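Local coordinates for protein prolyl endopeptidase (Myxococcus xanthus, PDB 2BKL) that probably hydrolyses oligopeptides on the carboxyl side of proline, and less readily of alanine, as a serine endopeptidase of the prolyl oligopeptidase family, at residues P173-E185 / L230-F242. Residues are numbered along the deposited sequence; the frame is centred on the assembly and turned at random.
With SO4 (sulfate ion), chain F.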
loop_
_atom_site.group_PDB
_atom_site.type_symbol
_atom_site.label_atom_id
_atom_site.label_comp_id
_atom_site.label_asym_id
_atom_site.label_seq_id
_atom_site.Cartn_x
_atom_site.Cartn_y
_atom_site.Cartn_z
ATOM N N PRO A 173 -12.113 -11.520 7.831
ATOM C CA PRO A 173 -13.030 -12.621 8.130
ATOM C C PRO A 173 -13.577 -13.319 6.885
ATOM O O PRO A 173 -14.029 -12.678 5.911
ATOM C CB PRO A 173 -14.158 -11.944 8.915
ATOM C CG PRO A 173 -13.472 -10.743 9.545
ATOM C CD PRO A 173 -12.559 -10.259 8.461
ATOM N N LYS A 174 -13.501 -14.649 6.918
ATOM C CA LYS A 174 -14.097 -15.521 5.903
ATOM C C LYS A 174 -15.300 -16.226 6.519
ATOM O O LYS A 174 -15.143 -17.208 7.228
ATOM C CB LYS A 174 -13.113 -16.584 5.421
ATOM C CG LYS A 174 -12.217 -16.249 4.225
ATOM C CD LYS A 174 -11.213 -15.173 4.502
ATOM C CE LYS A 174 -10.187 -15.546 5.550
ATOM N NZ LYS A 174 -9.038 -14.547 5.596
ATOM N N TRP A 175 -16.490 -15.711 6.244
ATOM C CA TRP A 175 -17.733 -16.307 6.712
ATOM C C TRP A 175 -18.010 -17.653 6.060
ATOM O O TRP A 175 -17.822 -17.816 4.849
ATOM C CB TRP A 175 -18.890 -15.389 6.425
ATOM C CG TRP A 175 -18.943 -14.131 7.186
ATOM C CD1 TRP A 175 -18.484 -12.909 6.804
ATOM C CD2 TRP A 175 -19.593 -13.943 8.449
ATOM N NE1 TRP A 175 -18.774 -11.983 7.772
ATOM C CE2 TRP A 175 -19.471 -12.590 8.784
ATOM C CE3 TRP A 175 -20.269 -14.794 9.336
ATOM C CZ2 TRP A 175 -19.994 -12.061 9.970
ATOM C CZ3 TRP A 175 -20.783 -14.279 10.498
ATOM C CH2 TRP A 175 -20.653 -12.917 10.800
ATOM N N THR A 176 -18.434 -18.624 6.848
ATOM C CA THR A 176 -18.938 -19.868 6.269
ATOM C C THR A 176 -20.306 -19.655 5.632
ATOM O O THR A 176 -21.000 -18.720 5.984
ATOM C CB THR A 176 -18.983 -20.991 7.307
ATOM O OG1 THR A 176 -19.463 -20.496 8.560
ATOM C CG2 THR A 176 -17.558 -21.482 7.610
ATOM N N PRO A 177 -20.682 -20.493 4.669
ATOM C CA PRO A 177 -21.977 -20.339 3.975
ATOM C C PRO A 177 -23.208 -20.294 4.897
ATOM O O PRO A 177 -24.215 -19.684 4.502
ATOM C CB PRO A 177 -22.028 -21.550 3.052
ATOM C CG PRO A 177 -20.686 -22.105 2.960
ATOM C CD PRO A 177 -19.876 -21.589 4.103
ATOM N N ASP A 178 -23.142 -20.897 6.084
ATOM C CA ASP A 178 -24.255 -20.864 7.040
ATOM C C ASP A 178 -24.379 -19.566 7.826
ATOM O O ASP A 178 -25.314 -19.407 8.605
ATOM C CB ASP A 178 -24.167 -22.049 8.005
ATOM C CG ASP A 178 -22.872 -22.074 8.835
ATOM O OD1 ASP A 178 -22.095 -21.087 8.816
ATOM O OD2 ASP A 178 -22.577 -23.070 9.556
ATOM N N SER A 179 -23.433 -18.656 7.613
ATOM C CA SER A 179 -23.387 -17.357 8.295
ATOM C C SER A 179 -23.318 -17.499 9.819
ATOM O O SER A 179 -23.627 -16.535 10.544
ATOM C CB SER A 179 -24.588 -16.469 7.917
ATOM O OG SER A 179 -24.565 -16.194 6.541
ATOM N N LYS A 180 -22.863 -18.650 10.295
ATOM C CA LYS A 180 -22.827 -18.918 11.730
ATOM C C LYS A 180 -21.497 -18.544 12.388
ATOM O O LYS A 180 -21.400 -18.535 13.625
ATOM C CB LYS A 180 -23.148 -20.392 11.998
ATOM C CG LYS A 180 -24.609 -20.732 11.686
ATOM C CD LYS A 180 -25.122 -21.949 12.424
ATOM C CE LYS A 180 -26.613 -22.198 12.167
ATOM N NZ LYS A 180 -27.446 -20.984 12.451
ATOM N N GLY A 181 -20.502 -18.180 11.588
ATOM C CA GLY A 181 -19.205 -17.795 12.118
ATOM C C GLY A 181 -18.223 -17.598 10.979
ATOM O O GLY A 181 -18.582 -17.650 9.774
ATOM N N PHE A 182 -16.981 -17.303 11.317
ATOM C CA PHE A 182 -15.988 -16.983 10.308
ATOM C C PHE A 182 -14.588 -17.461 10.714
ATOM O O PHE A 182 -14.245 -17.550 11.908
ATOM C CB PHE A 182 -15.975 -15.490 10.029
ATOM C CG PHE A 182 -15.843 -14.626 11.254
ATOM C CD1 PHE A 182 -14.578 -14.387 11.832
ATOM C CD2 PHE A 182 -16.954 -13.987 11.792
ATOM C CE1 PHE A 182 -14.476 -13.567 12.963
ATOM C CE2 PHE A 182 -16.834 -13.156 12.925
ATOM C CZ PHE A 182 -15.606 -12.948 13.479
ATOM N N TYR A 183 -13.798 -17.813 9.707
ATOM C CA TYR A 183 -12.357 -18.037 9.855
ATOM C C TYR A 183 -11.633 -16.712 9.865
ATOM O O TYR A 183 -12.012 -15.781 9.164
ATOM C CB TYR A 183 -11.834 -18.865 8.683
ATOM C CG TYR A 183 -12.348 -20.288 8.645
ATOM C CD1 TYR A 183 -11.713 -21.321 9.350
ATOM C CD2 TYR A 183 -13.449 -20.632 7.866
ATOM C CE1 TYR A 183 -12.161 -22.590 9.302
ATOM C CE2 TYR A 183 -13.924 -21.920 7.846
ATOM C CZ TYR A 183 -13.265 -22.896 8.549
ATOM O OH TYR A 183 -13.693 -24.203 8.535
ATOM N N TYR A 184 -10.563 -16.612 10.632
ATOM C CA TYR A 184 -9.799 -15.368 10.680
ATOM C C TYR A 184 -8.395 -15.611 11.216
ATOM O O TYR A 184 -8.115 -16.618 11.861
ATOM C CB TYR A 184 -10.514 -14.289 11.528
ATOM C CG TYR A 184 -10.560 -14.638 12.998
ATOM C CD1 TYR A 184 -11.409 -15.621 13.502
ATOM C CD2 TYR A 184 -9.667 -14.075 13.883
ATOM C CE1 TYR A 184 -11.408 -15.968 14.856
ATOM C CE2 TYR A 184 -9.671 -14.412 15.238
ATOM C CZ TYR A 184 -10.525 -15.375 15.716
ATOM O OH TYR A 184 -10.515 -15.722 17.047
ATOM N N GLU A 185 -7.536 -14.646 10.941
ATOM C CA GLU A 185 -6.131 -14.616 11.342
ATOM C C GLU A 185 -6.027 -13.860 12.653
ATOM O O GLU A 185 -6.491 -12.729 12.761
ATOM C CB GLU A 185 -5.313 -13.889 10.296
ATOM C CG GLU A 185 -5.337 -14.470 8.889
ATOM C CD GLU A 185 -6.670 -14.426 8.127
ATOM O OE1 GLU A 185 -7.500 -13.538 8.316
ATOM O OE2 GLU A 185 -6.927 -15.340 7.287
ATOM N N LEU A 230 0.805 -15.620 7.733
ATOM C CA LEU A 230 -0.096 -16.758 7.611
ATOM C C LEU A 230 -1.467 -16.214 7.239
ATOM O O LEU A 230 -1.988 -15.342 7.918
ATOM C CB LEU A 230 -0.164 -17.496 8.944
ATOM C CG LEU A 230 -0.879 -18.842 8.944
ATOM C CD1 LEU A 230 -0.050 -19.910 8.239
ATOM C CD2 LEU A 230 -1.177 -19.263 10.376
ATOM N N GLN A 231 -2.052 -16.720 6.163
ATOM C CA GLN A 231 -3.345 -16.226 5.709
ATOM C C GLN A 231 -4.243 -17.369 5.304
ATOM O O GLN A 231 -3.779 -18.388 4.799
ATOM C CB GLN A 231 -3.133 -15.303 4.506
ATOM C CG GLN A 231 -4.277 -14.347 4.217
ATOM C CD GLN A 231 -3.971 -13.433 3.046
ATOM O OE1 GLN A 231 -2.817 -12.992 2.867
ATOM N NE2 GLN A 231 -4.993 -13.155 2.227
ATOM N N SER A 232 -5.538 -17.227 5.558
ATOM C CA SER A 232 -6.510 -18.259 5.167
ATOM C C SER A 232 -7.474 -17.734 4.106
ATOM O O SER A 232 -7.626 -16.529 3.917
ATOM C CB SER A 232 -7.269 -18.802 6.372
ATOM O OG SER A 232 -8.161 -17.848 6.915
ATOM N N ASP A 233 -8.123 -18.674 3.417
ATOM C CA ASP A 233 -9.238 -18.338 2.532
ATOM C C ASP A 233 -10.191 -19.520 2.481
ATOM O O ASP A 233 -9.816 -20.630 2.842
ATOM C CB ASP A 233 -8.729 -18.006 1.131
ATOM C CG ASP A 233 -9.686 -17.111 0.327
ATOM O OD1 ASP A 233 -10.742 -16.691 0.873
ATOM O OD2 ASP A 233 -9.462 -16.791 -0.876
ATOM N N LEU A 234 -11.415 -19.276 2.055
ATOM C CA LEU A 234 -12.478 -20.283 2.067
ATOM C C LEU A 234 -13.244 -20.181 0.757
ATOM O O LEU A 234 -13.602 -19.096 0.336
ATOM C CB LEU A 234 -13.441 -20.069 3.247
ATOM C CG LEU A 234 -14.518 -21.149 3.416
ATOM C CD1 LEU A 234 -13.933 -22.491 3.860
ATOM C CD2 LEU A 234 -15.616 -20.699 4.401
ATOM N N SER A 235 -13.506 -21.320 0.120
ATOM C CA SER A 235 -14.309 -21.315 -1.087
ATOM C C SER A 235 -15.749 -20.935 -0.763
ATOM O O SER A 235 -16.212 -21.081 0.354
ATOM C CB SER A 235 -14.260 -22.698 -1.777
ATOM O OG SER A 235 -14.850 -23.702 -0.983
ATOM N N ARG A 236 -16.435 -20.411 -1.769
ATOM C CA ARG A 236 -17.861 -20.073 -1.642
ATOM C C ARG A 236 -18.753 -21.176 -1.125
ATOM O O ARG A 236 -19.636 -20.929 -0.303
ATOM C CB ARG A 236 -18.406 -19.636 -2.990
ATOM C CG ARG A 236 -18.181 -18.224 -3.268
ATOM C CD ARG A 236 -18.911 -17.251 -2.334
ATOM N NE ARG A 236 -20.375 -17.341 -2.268
ATOM C CZ ARG A 236 -21.201 -17.005 -3.260
ATOM N NH1 ARG A 236 -20.713 -16.617 -4.437
ATOM N NH2 ARG A 236 -22.523 -17.062 -3.100
ATOM N N ASP A 237 -18.548 -22.402 -1.583
ATOM C CA ASP A 237 -19.367 -23.519 -1.129
ATOM C C ASP A 237 -18.976 -24.047 0.249
ATOM O O ASP A 237 -19.581 -24.993 0.767
ATOM C CB ASP A 237 -19.388 -24.661 -2.178
ATOM C CG ASP A 237 -17.994 -25.213 -2.535
ATOM O OD1 ASP A 237 -17.017 -25.067 -1.756
ATOM O OD2 ASP A 237 -17.808 -25.838 -3.606
ATOM N N GLY A 238 -17.936 -23.443 0.855
ATOM C CA GLY A 238 -17.487 -23.861 2.168
ATOM C C GLY A 238 -16.723 -25.177 2.194
ATOM O O GLY A 238 -16.337 -25.661 3.248
ATOM N N LYS A 239 -16.476 -25.756 1.028
ATOM C CA LYS A 239 -15.943 -27.108 0.978
ATOM C C LYS A 239 -14.421 -27.160 0.969
ATOM O O LYS A 239 -13.844 -28.201 1.243
ATOM C CB LYS A 239 -16.490 -27.871 -0.235
ATOM C CG LYS A 239 -17.973 -28.242 -0.112
ATOM C CD LYS A 239 -18.258 -29.204 1.045
ATOM C CE LYS A 239 -19.712 -29.697 1.061
ATOM N NZ LYS A 239 -20.429 -29.238 2.301
ATOM N N TYR A 240 -13.775 -26.036 0.669
ATOM C CA TYR A 240 -12.317 -25.999 0.576
ATOM C C TYR A 240 -11.784 -24.837 1.389
ATOM O O TYR A 240 -12.057 -23.664 1.127
ATOM C CB TYR A 240 -11.852 -25.946 -0.892
ATOM C CG TYR A 240 -12.410 -27.067 -1.749
ATOM C CD1 TYR A 240 -11.829 -28.333 -1.740
ATOM C CD2 TYR A 240 -13.531 -26.864 -2.549
ATOM C CE1 TYR A 240 -12.347 -29.349 -2.489
ATOM C CE2 TYR A 240 -14.051 -27.889 -3.318
ATOM C CZ TYR A 240 -13.449 -29.126 -3.266
ATOM O OH TYR A 240 -13.946 -30.203 -4.013
ATOM N N LEU A 241 -11.009 -25.199 2.391
ATOM C CA LEU A 241 -10.272 -24.255 3.215
ATOM C C LEU A 241 -8.794 -24.237 2.826
ATOM O O LEU A 241 -8.154 -25.262 2.750
ATOM C CB LEU A 241 -10.439 -24.648 4.677
ATOM C CG LEU A 241 -9.625 -23.878 5.705
ATOM C CD1 LEU A 241 -10.095 -22.451 5.814
ATOM C CD2 LEU A 241 -9.727 -24.615 7.030
ATOM N N PHE A 242 -8.270 -23.045 2.562
ATOM C CA PHE A 242 -6.875 -22.840 2.180
ATOM C C PHE A 242 -6.113 -22.050 3.253
ATOM O O PHE A 242 -6.654 -21.115 3.863
ATOM C CB PHE A 242 -6.795 -22.048 0.872
ATOM C CG PHE A 242 -7.401 -22.753 -0.279
ATOM C CD1 PHE A 242 -6.704 -23.741 -0.931
ATOM C CD2 PHE A 242 -8.673 -22.440 -0.690
ATOM C CE1 PHE A 242 -7.284 -24.430 -1.995
ATOM C CE2 PHE A 242 -9.270 -23.116 -1.723
ATOM C CZ PHE A 242 -8.569 -24.120 -2.372
HETATM S S SO4 F . -21.155 -24.566 6.213
HETATM O O1 SO4 F . -20.948 -25.187 7.521
HETATM O O2 SO4 F . -21.439 -23.180 6.493
HETATM O O3 SO4 F . -19.989 -24.841 5.371
HETATM O O4 SO4 F . -22.337 -25.141 5.547
#
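Strands 181-185 and 230-234 run nearly antiparallel, their axes 6.7 Å apart at closest approach and 162° between directions, and side chains rather than backbone pairing join them. Glu185 OE2 takes three donors. Ser232 N reaches Glu185 OE2 on the anti side at 2.9 Å. Ser232 OG comes to Glu185 OE2 from above the carboxylate plane at 2.8 Å. Lys174 NZ forms a salt bridge with Glu185 OE2 on the syn side, also at 2.8 Å. The other oxygen, OE1, accepts from the backbone N of Thr172, so both ends of the carboxylate are tied down. Lys174 gets there by bending at chi2 and chi3, its chain passing across Asp233 with CG near OD1 and bringing CE and NZ to Ser232; NZ then bonds Ser232 O from above the carbonyl plane at 3.0 Å and also Thr172 O. With Glu185 replaced by an alanine, the ammonium of Lys174 is likely to lose its charged mate, and both Ser232 donors this acceptor. Each segment carries a hairpin turn of its own four-stranded antiparallel sheet, and the two sheets are successive blades of the N-terminal beta-propeller, so the contact is a seam between blades. Further along the seam the packing turns apolar. Leu241 sets CD1 squarely over one face of the Tyr183 ring, 4.0 Å from its centroid and 8° off the normal, a CH-pi contact. The Leu234 side chain crosses that of Tyr183 at about a right angle, bringing CD1 to 4.0 Å from Tyr183 CE2, while its CD2 rests against Thr176 CG2. At the turns, Pro177 CG lies against the peptide leading into Gly238, where a beta carbon would clash with the proline ring. A sulfate ion, probably from the crystallisation liquor, accepts from Asp178 N beside that proline.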